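PDB 1WZZ: probable endoglucanase from Gluconacetobacter xylinus, which hydrolyses internal beta-1,4-glucosidic linkages in cellulose and related beta-glucans, including carboxymethyl-cellulose. Local coordinates for residues 29-34 with 64-69; 35-40 with 313-318; 55-60 with 324-329; 237-242 with 318-323; 290-295 with 305-310. One frame throughout, in Å; residues are numbered along the deposited sequence.

In the fold
All five contacts belong to one (alpha/alpha)6 barrel, and helix 315-331 serves three: its N-terminal turn interaction 2, the next turns interaction 4, the part beyond them interaction 3. Interactions 3 and 4 meet where F57 CD2 lies 3.4 Å from L322 CD2. Interactions 4 and 5, centres about 10 Å apart, meet where L320 CD2 lies 3.5 Å from G290 C. Interactions 1 and 2 run on along one chain segment and share a sulfate, with Y30 O 2.8 Å from V38 N. Interactions 2 and 4 border the site: the side chains of D39 and E49, proton donor by similarity, are about 5 Å apart, those of R240 and D106, predicted nucleophile, about 6 Å. Interactions 1 and 5 are remote from it.

Interaction 1 of 5, residues 29-34 with 64-69; sequences KYLRPS and LASFQS. With SO4 (sulfate ion), chain B.
S66 meets L31 through one methyl: L31 CD2 rests 3.8 Å from S66 OG and just as far from S66 CB, so the contact is van der Waals packing along the serine side chain. The hydroxyl itself bonds to D63 on its own side. L31 is the first residue to leave helical geometry after helix 18-30, and with CG anti to the backbone N (chi1 178°) its isobutyl group reaches across to helix 64-77. One residue further, F67 turns inward, packing on M55, A58 and A59 of helix 48-61 and on helix 105-122, so one side of helix 64-77 packs into the (alpha/alpha)6 barrel while S66 and S69 meet the loop 31-34. S69, a turn on from S66, carries the polar half. Its OG approaches P33 O at 3.5 Å, but the bonds that join the two segments run through water. Water 1 lies 2.7 Å from S69 OG and donates to R32 O, while water 2, also 2.7 Å from S69 OG, donates to P33 O at 3.2 Å. Across the loop from this helix sits a sulfate, probably from the crystallisation liquor. S34 OG donates to sulfate O1 over 2.6 Å. R32, bent at chi2 (-62°), brings the edge of its guanidinium to the same ion, and R32 NH1 makes a weak hydrogen bond to sulfate O3.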
# COMPACT_ATOMS: atom_id res chain seq x y z
N LYS A 29 -0.60 18.76 -8.62
CA LYS A 29 -1.99 18.40 -8.65
C LYS A 29 -2.65 18.17 -7.31
O LYS A 29 -3.80 18.57 -7.09
CB LYS A 29 -2.21 17.12 -9.47
CG LYS A 29 -1.99 17.26 -10.98
CD LYS A 29 -2.24 15.95 -11.70
CE LYS A 29 -2.15 16.13 -13.21
NZ LYS A 29 -2.29 14.83 -13.91
N TYR A 30 -1.92 17.53 -6.40
CA TYR A 30 -2.54 17.10 -5.15
C TYR A 30 -2.07 17.61 -3.80
O TYR A 30 -2.72 17.32 -2.79
CB TYR A 30 -2.49 15.56 -5.11
CG TYR A 30 -2.98 14.91 -6.39
CD1 TYR A 30 -2.13 14.17 -7.20
CD2 TYR A 30 -4.31 15.06 -6.80
CE1 TYR A 30 -2.58 13.60 -8.40
CE2 TYR A 30 -4.77 14.50 -7.98
CZ TYR A 30 -3.91 13.77 -8.77
OH TYR A 30 -4.40 13.17 -9.91
N LEU A 31 -0.97 18.35 -3.76
CA LEU A 31 -0.47 18.83 -2.47
C LEU A 31 -0.89 20.26 -2.18
O LEU A 31 -0.55 21.17 -2.94
CB LEU A 31 1.06 18.72 -2.44
CG LEU A 31 1.69 19.25 -1.14
CD1 LEU A 31 1.08 18.52 0.05
CD2 LEU A 31 3.20 19.06 -1.18
N ARG A 32 -1.66 20.45 -1.11
CA ARG A 32 -2.09 21.80 -0.70
C ARG A 32 -0.98 22.43 0.13
O ARG A 32 -0.16 21.72 0.73
CB ARG A 32 -3.36 21.71 0.16
CG ARG A 32 -4.60 21.26 -0.60
CD ARG A 32 -4.93 22.24 -1.71
NE ARG A 32 -6.15 21.86 -2.41
CZ ARG A 32 -7.38 22.03 -1.93
NH1 ARG A 32 -7.56 22.60 -0.74
NH2 ARG A 32 -8.43 21.62 -2.63
N PRO A 33 -0.93 23.77 0.19
CA PRO A 33 0.12 24.45 0.96
C PRO A 33 0.09 24.06 2.44
O PRO A 33 1.12 24.12 3.12
CB PRO A 33 -0.21 25.94 0.76
CG PRO A 33 -0.88 25.97 -0.56
CD PRO A 33 -1.77 24.73 -0.54
N SER A 34 -1.07 23.65 2.92
CA SER A 34 -1.24 23.22 4.31
C SER A 34 -0.46 21.94 4.62
O SER A 34 -0.20 21.64 5.78
CB SER A 34 -2.71 22.95 4.61
OG SER A 34 -3.21 21.89 3.82
N LEU A 64 12.67 17.91 0.48
CA LEU A 64 12.53 18.05 1.93
C LEU A 64 11.44 19.03 2.36
O LEU A 64 10.70 18.76 3.31
CB LEU A 64 13.88 18.45 2.54
CG LEU A 64 13.87 18.74 4.06
CD1 LEU A 64 13.35 17.52 4.87
CD2 LEU A 64 15.31 19.10 4.47
N ALA A 65 11.32 20.17 1.68
CA ALA A 65 10.30 21.14 2.06
C ALA A 65 8.88 20.55 2.02
O ALA A 65 8.08 20.75 2.95
CB ALA A 65 10.40 22.39 1.15
N SER A 66 8.55 19.83 0.95
CA SER A 66 7.22 19.24 0.86
C SER A 66 7.06 18.12 1.90
O SER A 66 5.97 17.96 2.48
CB SER A 66 6.96 18.67 -0.54
OG SER A 66 6.94 19.72 -1.50
N PHE A 67 8.11 17.34 2.09
CA PHE A 67 8.06 16.25 3.08
C PHE A 67 7.72 16.81 4.47
O PHE A 67 6.85 16.30 5.17
CB PHE A 67 9.38 15.50 3.16
CG PHE A 67 9.32 14.32 4.06
CD1 PHE A 67 9.00 13.06 3.56
CD2 PHE A 67 9.51 14.48 5.43
CE1 PHE A 67 8.86 11.98 4.41
CE2 PHE A 67 9.37 13.41 6.30
CZ PHE A 67 9.04 12.15 5.80
N GLN A 68 8.43 17.87 4.85
CA GLN A 68 8.20 18.51 6.14
C GLN A 68 6.78 18.98 6.32
O GLN A 68 6.16 18.78 7.37
CB GLN A 68 9.18 19.69 6.28
CG GLN A 68 10.61 19.25 6.48
CD GLN A 68 11.61 20.40 6.42
OE1 GLN A 68 12.75 20.27 6.90
NE2 GLN A 68 11.20 21.52 5.83
N SER A 69 6.25 19.62 5.28
CA SER A 69 4.89 20.12 5.31
C SER A 69 3.88 18.99 5.46
O SER A 69 2.96 19.09 6.28
CB SER A 69 4.59 20.91 4.03
OG SER A 69 3.29 21.48 4.05
S SO4 B . -6.56 22.98 3.00
O1 SO4 B . -5.75 21.76 3.21
O2 SO4 B . -7.93 22.61 2.62
O3 SO4 B . -5.96 23.78 1.92
O4 SO4 B . -6.56 23.74 4.26
O HOH W 1 2.67 21.52 1.39
O HOH W 2 2.97 23.65 5.67

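Interaction 2 of 5, residues 35-40 with 313-318. With SO4 (sulfate ion), chain B.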
# COMPACT_ATOMS: atom_id res chain seq x y z
N GLY A 35 -0.11 21.19 3.58
CA GLY A 35 0.60 19.94 3.78
C GLY A 35 -0.35 18.76 3.57
O GLY A 35 0.08 17.61 3.61
N ARG A 36 -1.62 19.05 3.33
CA ARG A 36 -2.63 18.02 3.11
C ARG A 36 -2.64 17.54 1.66
O ARG A 36 -2.60 18.36 0.73
CB ARG A 36 -4.00 18.58 3.50
CG ARG A 36 -5.15 17.67 3.32
CD ARG A 36 -6.42 18.23 3.98
NE ARG A 36 -7.07 19.27 3.20
CZ ARG A 36 -7.98 19.03 2.26
NH1 ARG A 36 -8.35 17.78 2.00
NH2 ARG A 36 -8.53 20.04 1.60
N VAL A 37 -2.63 16.22 1.46
CA VAL A 37 -2.71 15.63 0.12
C VAL A 37 -4.21 15.42 -0.16
O VAL A 37 -4.92 14.78 0.62
CB VAL A 37 -1.95 14.27 0.07
CG1 VAL A 37 -2.19 13.54 -1.29
CG2 VAL A 37 -0.49 14.53 0.30
N VAL A 38 -4.69 15.97 -1.27
CA VAL A 38 -6.11 15.83 -1.61
C VAL A 38 -6.24 14.56 -2.45
O VAL A 38 -5.96 14.58 -3.64
CB VAL A 38 -6.61 17.07 -2.39
CG1 VAL A 38 -8.00 16.83 -2.91
CG2 VAL A 38 -6.60 18.27 -1.46
N ASP A 39 -6.66 13.46 -1.82
CA ASP A 39 -6.75 12.19 -2.53
C ASP A 39 -8.13 11.78 -3.00
O ASP A 39 -8.38 10.60 -3.26
CB ASP A 39 -6.07 11.06 -1.72
CG ASP A 39 -6.63 10.91 -0.31
OD1 ASP A 39 -6.14 10.02 0.43
OD2 ASP A 39 -7.55 11.65 0.06
N THR A 40 -9.01 12.77 -3.14
CA THR A 40 -10.38 12.59 -3.59
C THR A 40 -10.68 13.64 -4.67
O THR A 40 -9.97 14.64 -4.77
CB THR A 40 -11.38 12.78 -2.41
OG1 THR A 40 -12.37 11.75 -2.47
CG2 THR A 40 -12.06 14.15 -2.50
N PRO A 313 -5.67 9.79 -15.17
CA PRO A 313 -7.08 10.22 -15.18
C PRO A 313 -7.59 10.69 -13.85
O PRO A 313 -8.56 11.45 -13.78
CB PRO A 313 -7.81 8.97 -15.68
CG PRO A 313 -6.93 7.83 -15.18
CD PRO A 313 -5.54 8.34 -15.46
N ASP A 314 -6.94 10.25 -12.77
CA ASP A 314 -7.36 10.65 -11.44
C ASP A 314 -6.26 10.39 -10.43
O ASP A 314 -5.20 9.85 -10.77
CB ASP A 314 -8.63 9.91 -11.01
CG ASP A 314 -8.50 8.38 -11.05
OD1 ASP A 314 -7.37 7.84 -11.15
OD2 ASP A 314 -9.55 7.70 -10.97
N TYR A 315 -6.54 10.79 -9.19
CA TYR A 315 -5.60 10.61 -8.11
C TYR A 315 -5.19 9.15 -7.92
O TYR A 315 -4.00 8.83 -7.80
CB TYR A 315 -6.22 11.12 -6.80
CG TYR A 315 -5.40 10.74 -5.61
CD1 TYR A 315 -5.59 9.50 -4.97
CD2 TYR A 315 -4.35 11.55 -5.18
CE1 TYR A 315 -4.75 9.09 -3.95
CE2 TYR A 315 -3.51 11.15 -4.17
CZ TYR A 315 -3.71 9.92 -3.56
OH TYR A 315 -2.88 9.54 -2.53
N TYR A 316 -6.17 8.26 -7.89
CA TYR A 316 -5.85 6.85 -7.68
C TYR A 316 -4.79 6.35 -8.65
O TYR A 316 -3.80 5.70 -8.26
CB TYR A 316 -7.11 5.98 -7.84
CG TYR A 316 -6.79 4.51 -7.71
CD1 TYR A 316 -6.84 3.87 -6.46
CD2 TYR A 316 -6.38 3.77 -8.82
CE1 TYR A 316 -6.48 2.53 -6.33
CE2 TYR A 316 -6.00 2.45 -8.69
CZ TYR A 316 -6.05 1.83 -7.45
OH TYR A 316 -5.66 0.50 -7.37
N SER A 317 -4.99 6.63 -9.94
CA SER A 317 -4.04 6.15 -10.93
C SER A 317 -2.68 6.84 -10.79
O SER A 317 -1.64 6.21 -10.93
CB SER A 317 -4.59 6.37 -12.36
OG SER A 317 -3.75 5.75 -13.33
N ALA A 318 -2.70 8.13 -10.51
CA ALA A 318 -1.44 8.87 -10.35
C ALA A 318 -0.61 8.32 -9.21
O ALA A 318 0.59 8.12 -9.35
CB ALA A 318 -1.74 10.33 -10.10
S SO4 B . -6.56 22.98 3.00
O1 SO4 B . -5.75 21.76 3.21
O2 SO4 B . -7.93 22.61 2.62
O3 SO4 B . -5.96 23.78 1.92
O4 SO4 B . -6.56 23.74 4.26
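Sulfate O1 is gripped by two donors of one chain segment, R36 NE at 2.8 Å and the hydroxyl of S34. R36 NH2 binds sulfate O2, also at 2.8 Å, with an N-H...O angle of 165°. The sulfur lies in the plane of the guanidinium, at its edge. Further along, the segment meets the start of helix 315-331. D39 sets its CB over one face of the Y315 ring, 3.3 Å from the centroid and 18° off the ring normal, which is a CH-pi contact; the approach to Y315 CZ, 3.2 Å from D39 CB, shows how closely it is seated. D39 OD2 is held by H47 ND1. The V37 and Y315 side chains cross at about a right angle, with V37 CG1 4.0 Å from Y315 CE2. The loop after helix 18-30 thereby closes against the last helix of the (alpha/alpha)6 barrel, with the D39 side chain about 5 Å from that of E49, the proton donor by similarity. Exchanging Y315 for an alanine would probably strip D39 CB of the face it rests on and open a gap beside V37 CG1. Y30 meets the Y315 ring edge-to-face. One residue before Y315, D314 is the N-cap: its OD1 accepts from S317 N at 2.9 Å, nearly along the C-O axis, and so fixes the helix start.

Interaction 3 of 5, residues 55-60 with 324-329; sequences MLFAAS and VYIARA
I326 lies over the side chain of S60, its CD1 only 3.5 Å from S60 CB, tighter than usual van der Waals contact between carbons. The hydroxyl touches the same residue: S60 OG is 3.6 Å from both I326 CD1 and I326 CG2. The two torsions of the isoleucine account for this reach: CG1 stands anti to the carbonyl carbon (chi1 -52°) and chi2, at -57°, folds CD1 back toward the serine. I326 CG1 meets a second residue, F57, whose CD1 is 3.9 Å away; the two side chains cross at about a right angle. The CB of F57 does not aim at helix 315-331, yet its ring swings closer, and its other neighbours are F26, met edge-to-face, and W23. S60 OG finds its polar partner in its own helix, donating to L56 O, one turn back, over 2.8 Å. The donor sits 34° out of the carbonyl plane, and S60 N reaches the same oxygen from the opposite face, so two donors of one residue grip it. An alanine at S60 lacks the hydroxyl, which would probably leave L56 O with S60 N alone from this residue and slacken the packing at I326 CG2. Small serine facing branched isoleucine lets the backbones come near, with the CA atoms of S60 and I326 7.0 Å apart. The pair joins helix 48-61 to helix 315-331, early and late in the chain, a closure of the helical ring that fits the (alpha/alpha)6 barrel of glycoside hydrolase family 8.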
# COMPACT_ATOMS: atom_id res chain seq x y z
N MSE A 55 4.33 11.56 1.28
CA MSE A 55 5.59 11.64 1.99
C MSE A 55 6.63 10.71 1.36
O MSE A 55 7.79 11.04 1.23
CB MSE A 55 5.37 11.28 3.47
CG MSE A 55 4.64 12.39 4.21
SE MSE A 55 4.02 11.79 5.97
CE MSE A 55 5.70 11.26 6.71
N LEU A 56 6.19 9.52 0.98
CA LEU A 56 7.15 8.60 0.38
C LEU A 56 7.69 9.17 -0.92
O LEU A 56 8.89 9.08 -1.20
CB LEU A 56 6.47 7.24 0.11
CG LEU A 56 7.35 6.24 -0.64
CD1 LEU A 56 8.55 5.81 0.20
CD2 LEU A 56 6.49 5.03 -0.99
N PHE A 57 6.81 9.74 -1.72
CA PHE A 57 7.20 10.30 -3.00
C PHE A 57 8.15 11.50 -2.80
O PHE A 57 9.15 11.61 -3.49
CB PHE A 57 5.97 10.76 -3.79
CG PHE A 57 4.97 9.68 -4.05
CD1 PHE A 57 5.34 8.32 -3.97
CD2 PHE A 57 3.66 10.01 -4.40
CE1 PHE A 57 4.41 7.32 -4.23
CE2 PHE A 57 2.71 8.99 -4.67
CZ PHE A 57 3.10 7.65 -4.58
N ALA A 58 7.81 12.40 -1.87
CA ALA A 58 8.69 13.55 -1.61
C ALA A 58 10.07 13.10 -1.11
O ALA A 58 11.10 13.63 -1.53
CB ALA A 58 8.04 14.52 -0.61
N ALA A 59 10.10 12.13 -0.20
CA ALA A 59 11.38 11.65 0.29
C ALA A 59 12.18 11.05 -0.86
O ALA A 59 13.37 11.32 -1.03
CB ALA A 59 11.17 10.60 1.40
N SER A 60 11.50 10.25 -1.68
CA SER A 60 12.18 9.61 -2.82
C SER A 60 12.70 10.61 -3.86
O SER A 60 13.72 10.35 -4.52
CB SER A 60 11.23 8.61 -3.48
OG SER A 60 10.85 7.58 -2.55
N VAL A 324 4.92 2.83 -8.46
CA VAL A 324 5.70 1.92 -9.28
C VAL A 324 7.06 2.56 -9.65
O VAL A 324 8.09 1.87 -9.69
CB VAL A 324 4.93 1.54 -10.59
CG1 VAL A 324 5.84 0.72 -11.51
CG2 VAL A 324 3.66 0.72 -10.23
N TYR A 325 7.07 3.86 -9.93
CA TYR A 325 8.36 4.51 -10.23
C TYR A 325 9.31 4.36 -9.03
O TYR A 325 10.51 4.14 -9.21
CB TYR A 325 8.16 6.01 -10.52
CG TYR A 325 7.80 6.31 -11.97
CD1 TYR A 325 8.78 6.73 -12.88
CD2 TYR A 325 6.49 6.21 -12.40
CE1 TYR A 325 8.43 7.05 -14.20
CE2 TYR A 325 6.13 6.52 -13.73
CZ TYR A 325 7.11 6.94 -14.60
OH TYR A 325 6.73 7.25 -15.90
N ILE A 326 8.77 4.45 -7.82
CA ILE A 326 9.62 4.31 -6.62
C ILE A 326 10.14 2.88 -6.53
O ILE A 326 11.33 2.65 -6.28
CB ILE A 326 8.83 4.61 -5.32
CG1 ILE A 326 8.12 5.96 -5.39
CG2 ILE A 326 9.81 4.52 -4.09
CD1 ILE A 326 9.03 7.10 -5.67
N ALA A 327 9.24 1.91 -6.73
CA ALA A 327 9.62 0.51 -6.66
C ALA A 327 10.71 0.19 -7.65
O ALA A 327 11.67 -0.48 -7.33
CB ALA A 327 8.40 -0.40 -6.93
N ARG A 328 10.53 0.68 -8.87
CA ARG A 328 11.52 0.42 -9.91
C ARG A 328 12.85 1.05 -9.55
O ARG A 328 13.90 0.41 -9.69
CB ARG A 328 11.03 0.95 -11.26
CG ARG A 328 11.96 0.65 -12.42
CD ARG A 328 11.44 1.28 -13.72
NE ARG A 328 11.39 2.74 -13.61
CZ ARG A 328 11.17 3.56 -14.64
NH1 ARG A 328 11.14 4.88 -14.45
NH2 ARG A 328 11.01 3.06 -15.86
N ALA A 329 12.83 2.29 -9.06
CA ALA A 329 14.07 2.99 -8.71
C ALA A 329 14.81 2.25 -7.60
O ALA A 329 16.04 2.17 -7.61
CB ALA A 329 13.77 4.40 -8.27

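Interaction 4 of 5, residues 237-242 with 318-323; sequences DAIRVP and AALTLL
I239 comes to L320 methyl against methyl, CG2 lying 4.1 Å from L320 CD2, and the two side chains cross obliquely. Its CB points to helix 315-331; Y291 and V294 of helix 289-297 also touch I239 and L320, so the pair sits among three parts of the fold. R240 follows, with a longer reach. Its CB does not head for the other helix, but the chain runs extended from CG to NE (chi2 -173°, chi3 -168°) and passes its aliphatic part across two leucines. R240 CG is 3.9 Å from L320 CD1, and R240 NE passes the same methyl at 4.0 Å. One turn further on the helix, L323 comes across the arginine at about a right angle, CD2 4.1 Å from R240 CD, and this methyl lies at the edge of the guanidinium near its plane. Buried where segment 237-242 meets helix 315-331, the arginine belongs to the interior of the (alpha/alpha)6 barrel, and its side chain is about 6 Å from that of D106, the predicted nucleophile. At its polar end, R240 NH1 makes a weak hydrogen bond to Y236 O and a long salt bridge, 3.9 Å, to D237 OD2, which spans the type I beta turn that sets D237 and R240 three residues apart and in which R240 N donates to D237 O over 3.0 Å. The other carboxylate oxygen of this partner, D237 OD1, is bonded to N168 ND2.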
# COMPACT_ATOMS: atom_id res chain seq x y z
N ASP A 237 -7.25 -2.73 -4.43
CA ASP A 237 -6.31 -2.91 -3.34
C ASP A 237 -5.34 -4.01 -3.73
O ASP A 237 -4.12 -3.82 -3.69
CB ASP A 237 -7.03 -3.33 -2.04
CG ASP A 237 -7.64 -2.15 -1.31
OD1 ASP A 237 -8.40 -2.36 -0.33
OD2 ASP A 237 -7.35 -1.00 -1.68
N ALA A 238 -5.87 -5.17 -4.13
CA ALA A 238 -5.02 -6.33 -4.44
C ALA A 238 -3.97 -6.10 -5.52
O ALA A 238 -2.94 -6.77 -5.55
CB ALA A 238 -5.90 -7.54 -4.80
N ILE A 239 -4.23 -5.13 -6.39
CA ILE A 239 -3.29 -4.80 -7.47
C ILE A 239 -1.90 -4.47 -6.87
O ILE A 239 -0.87 -4.70 -7.51
CB ILE A 239 -3.84 -3.60 -8.31
CG1 ILE A 239 -2.88 -3.24 -9.47
CG2 ILE A 239 -4.04 -2.34 -7.43
CD1 ILE A 239 -2.62 -4.39 -10.45
N ARG A 240 -1.87 -3.96 -5.63
CA ARG A 240 -0.58 -3.62 -5.03
C ARG A 240 0.23 -4.80 -4.52
O ARG A 240 1.43 -4.67 -4.32
CB ARG A 240 -0.76 -2.59 -3.91
CG ARG A 240 -1.24 -1.24 -4.42
CD ARG A 240 -1.25 -0.17 -3.33
NE ARG A 240 -1.99 1.00 -3.82
CZ ARG A 240 -3.32 1.07 -3.86
NH1 ARG A 240 -4.05 0.06 -3.41
NH2 ARG A 240 -3.91 2.15 -4.37
N VAL A 241 -0.42 -5.95 -4.32
CA VAL A 241 0.30 -7.12 -3.83
C VAL A 241 1.51 -7.53 -4.70
O VAL A 241 2.63 -7.63 -4.19
CB VAL A 241 -0.67 -8.31 -3.63
CG1 VAL A 241 0.10 -9.59 -3.28
CG2 VAL A 241 -1.65 -7.97 -2.50
N PRO A 242 1.32 -7.73 -6.02
CA PRO A 242 2.49 -8.10 -6.82
C PRO A 242 3.57 -7.03 -6.80
O PRO A 242 4.75 -7.35 -6.80
CB PRO A 242 1.91 -8.32 -8.24
CG PRO A 242 0.62 -7.57 -8.23
CD PRO A 242 0.08 -7.78 -6.81
N ALA A 318 -2.70 8.13 -10.51
CA ALA A 318 -1.44 8.87 -10.35
C ALA A 318 -0.61 8.32 -9.21
O ALA A 318 0.59 8.12 -9.35
CB ALA A 318 -1.74 10.33 -10.10
N ALA A 319 -1.24 8.12 -8.06
CA ALA A 319 -0.50 7.62 -6.91
C ALA A 319 0.04 6.22 -7.15
O ALA A 319 1.19 5.92 -6.84
CB ALA A 319 -1.40 7.61 -5.67
N LEU A 320 -0.77 5.34 -7.73
CA LEU A 320 -0.29 3.98 -7.99
C LEU A 320 0.85 4.00 -8.99
O LEU A 320 1.82 3.27 -8.87
CB LEU A 320 -1.45 3.13 -8.51
CG LEU A 320 -1.11 1.68 -8.85
CD1 LEU A 320 -0.54 0.98 -7.59
CD2 LEU A 320 -2.40 0.95 -9.29
N THR A 321 0.74 4.87 -10.00
CA THR A 321 1.80 4.94 -10.98
C THR A 321 3.11 5.43 -10.37
O THR A 321 4.17 4.83 -10.61
CB THR A 321 1.39 5.87 -12.15
OG1 THR A 321 0.21 5.34 -12.77
CG2 THR A 321 2.49 5.95 -13.19
N LEU A 322 3.05 6.48 -9.56
CA LEU A 322 4.27 6.99 -8.93
C LEU A 322 4.85 5.95 -7.96
O LEU A 322 6.07 5.81 -7.84
CB LEU A 322 3.98 8.33 -8.24
CG LEU A 322 5.14 9.14 -7.67
CD1 LEU A 322 6.41 9.04 -8.46
CD2 LEU A 322 4.66 10.58 -7.59
N LEU A 323 3.99 5.16 -7.32
CA LEU A 323 4.47 4.12 -6.42
C LEU A 323 5.33 3.13 -7.22
O LEU A 323 6.35 2.63 -6.74
CB LEU A 323 3.28 3.41 -5.79
CG LEU A 323 3.59 2.44 -4.66
CD1 LEU A 323 4.19 3.23 -3.46
CD2 LEU A 323 2.31 1.73 -4.28

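Interaction 5 of 5, residues 290-295 with 305-310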
# COMPACT_ATOMS: atom_id res chain seq x y z
N GLY A 290 -2.39 3.13 -13.78
CA GLY A 290 -1.56 2.61 -12.70
C GLY A 290 -1.45 1.10 -12.70
O GLY A 290 -0.43 0.54 -12.30
N TYR A 291 -2.50 0.40 -13.13
CA TYR A 291 -2.44 -1.06 -13.17
C TYR A 291 -1.45 -1.48 -14.24
O TYR A 291 -0.77 -2.48 -14.06
CB TYR A 291 -3.79 -1.69 -13.55
CG TYR A 291 -4.76 -1.89 -12.42
CD1 TYR A 291 -4.99 -0.88 -11.48
CD2 TYR A 291 -5.57 -3.03 -12.40
CE1 TYR A 291 -6.04 -1.01 -10.53
CE2 TYR A 291 -6.61 -3.16 -11.49
CZ TYR A 291 -6.85 -2.17 -10.56
OH TYR A 291 -7.94 -2.32 -9.71
N LEU A 292 -1.40 -0.73 -15.35
CA LEU A 292 -0.45 -1.04 -16.41
C LEU A 292 0.97 -0.90 -15.89
O LEU A 292 1.83 -1.73 -16.19
CB LEU A 292 -0.67 -0.12 -17.61
CG LEU A 292 0.31 -0.30 -18.76
CD1 LEU A 292 0.32 -1.75 -19.28
CD2 LEU A 292 -0.14 0.66 -19.85
N ALA A 293 1.22 0.13 -15.08
CA ALA A 293 2.56 0.32 -14.52
C ALA A 293 2.91 -0.90 -13.67
O ALA A 293 4.01 -1.45 -13.77
CB ALA A 293 2.59 1.60 -13.67
N VAL A 294 1.98 -1.35 -12.83
CA VAL A 294 2.25 -2.53 -12.01
C VAL A 294 2.54 -3.75 -12.87
O VAL A 294 3.50 -4.49 -12.63
CB VAL A 294 1.06 -2.83 -11.06
CG1 VAL A 294 1.28 -4.18 -10.35
CG2 VAL A 294 0.94 -1.71 -10.03
N ALA A 295 1.69 -3.97 -13.88
CA ALA A 295 1.87 -5.11 -14.77
C ALA A 295 3.21 -5.10 -15.48
O ALA A 295 3.85 -6.15 -15.63
CB ALA A 295 0.72 -5.13 -15.80
N GLU A 305 8.35 1.22 -20.84
CA GLU A 305 8.06 2.66 -20.89
C GLU A 305 6.84 2.94 -20.03
O GLU A 305 5.71 2.88 -20.50
CB GLU A 305 7.79 3.07 -22.33
CG GLU A 305 7.36 4.51 -22.46
CD GLU A 305 8.18 5.42 -21.56
OE1 GLU A 305 9.41 5.44 -21.72
OE2 GLU A 305 7.58 6.10 -20.70
N LEU A 306 7.05 3.25 -18.75
CA LEU A 306 5.93 3.45 -17.85
C LEU A 306 5.01 4.61 -18.18
O LEU A 306 5.41 5.59 -18.82
CB LEU A 306 6.45 3.67 -16.42
CG LEU A 306 7.22 2.55 -15.72
CD1 LEU A 306 7.69 3.05 -14.34
CD2 LEU A 306 6.32 1.33 -15.56
N PRO A 307 3.74 4.51 -17.74
CA PRO A 307 2.79 5.60 -17.97
C PRO A 307 3.35 6.79 -17.18
O PRO A 307 4.14 6.58 -16.25
CB PRO A 307 1.50 5.09 -17.32
CG PRO A 307 1.64 3.59 -17.38
CD PRO A 307 3.09 3.33 -17.13
N THR A 308 2.97 8.01 -17.56
CA THR A 308 3.40 9.22 -16.84
C THR A 308 2.19 9.92 -16.24
O THR A 308 1.03 9.80 -16.71
CB THR A 308 4.20 10.18 -17.76
OG1 THR A 308 3.41 10.51 -18.91
CG2 THR A 308 5.52 9.52 -18.19
N LEU A 309 2.43 10.70 -15.19
CA LEU A 309 1.34 11.34 -14.47
C LEU A 309 0.60 12.46 -15.19
O LEU A 309 -0.52 12.80 -14.80
CB LEU A 309 1.85 11.82 -13.09
CG LEU A 309 1.68 10.78 -11.97
CD1 LEU A 309 2.52 9.56 -12.24
CD2 LEU A 309 2.05 11.40 -10.62
N ASP A 310 1.21 13.03 -16.22
CA ASP A 310 0.52 14.08 -16.94
C ASP A 310 -0.68 13.49 -17.70
O ASP A 310 -1.56 14.23 -18.15
CB ASP A 310 1.48 14.82 -17.89
CG ASP A 310 2.33 13.89 -18.73
OD1 ASP A 310 3.03 13.02 -18.18
OD2 ASP A 310 2.32 14.06 -19.98
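Helix 289-297 is approached by the irregular segment 305-308, nearest at A293 and L306, whose CA atoms stand 5.7 Å apart, before a short 3-10 turn begins at L309. A293 is the hub of the side-chain contact. Its CB lies 3.9 Å from P307 CD, and the proline ring, with its CB turned to the helix, sets this edge against the alanine while its CG reaches on to L292 CD2 at 4.2 Å. From the other residue of the pair, L306 CD2 rests 4.0 Å from A293 CA and 4.2 Å from A293 CB. Its CG stands anti to the carbonyl carbon (chi1 -63°), which carries CD2 toward the helix although CB points elsewhere. The small alanine lets two bulkier residues come close to the helix backbone, and the contact is entirely apolar. Beyond it, T308 OG1 donates to D310 OD1 over 2.6 Å, meeting the carboxylate on the syn side, 33° out of its plane. P307 O is bound by Y325 OH, and L306 also packs on R328, so the segment is held on helix 315-331 as well. The arrangement is that of a connecting loop folded back over two successive helices of the (alpha/alpha)6 barrel, away from the active site.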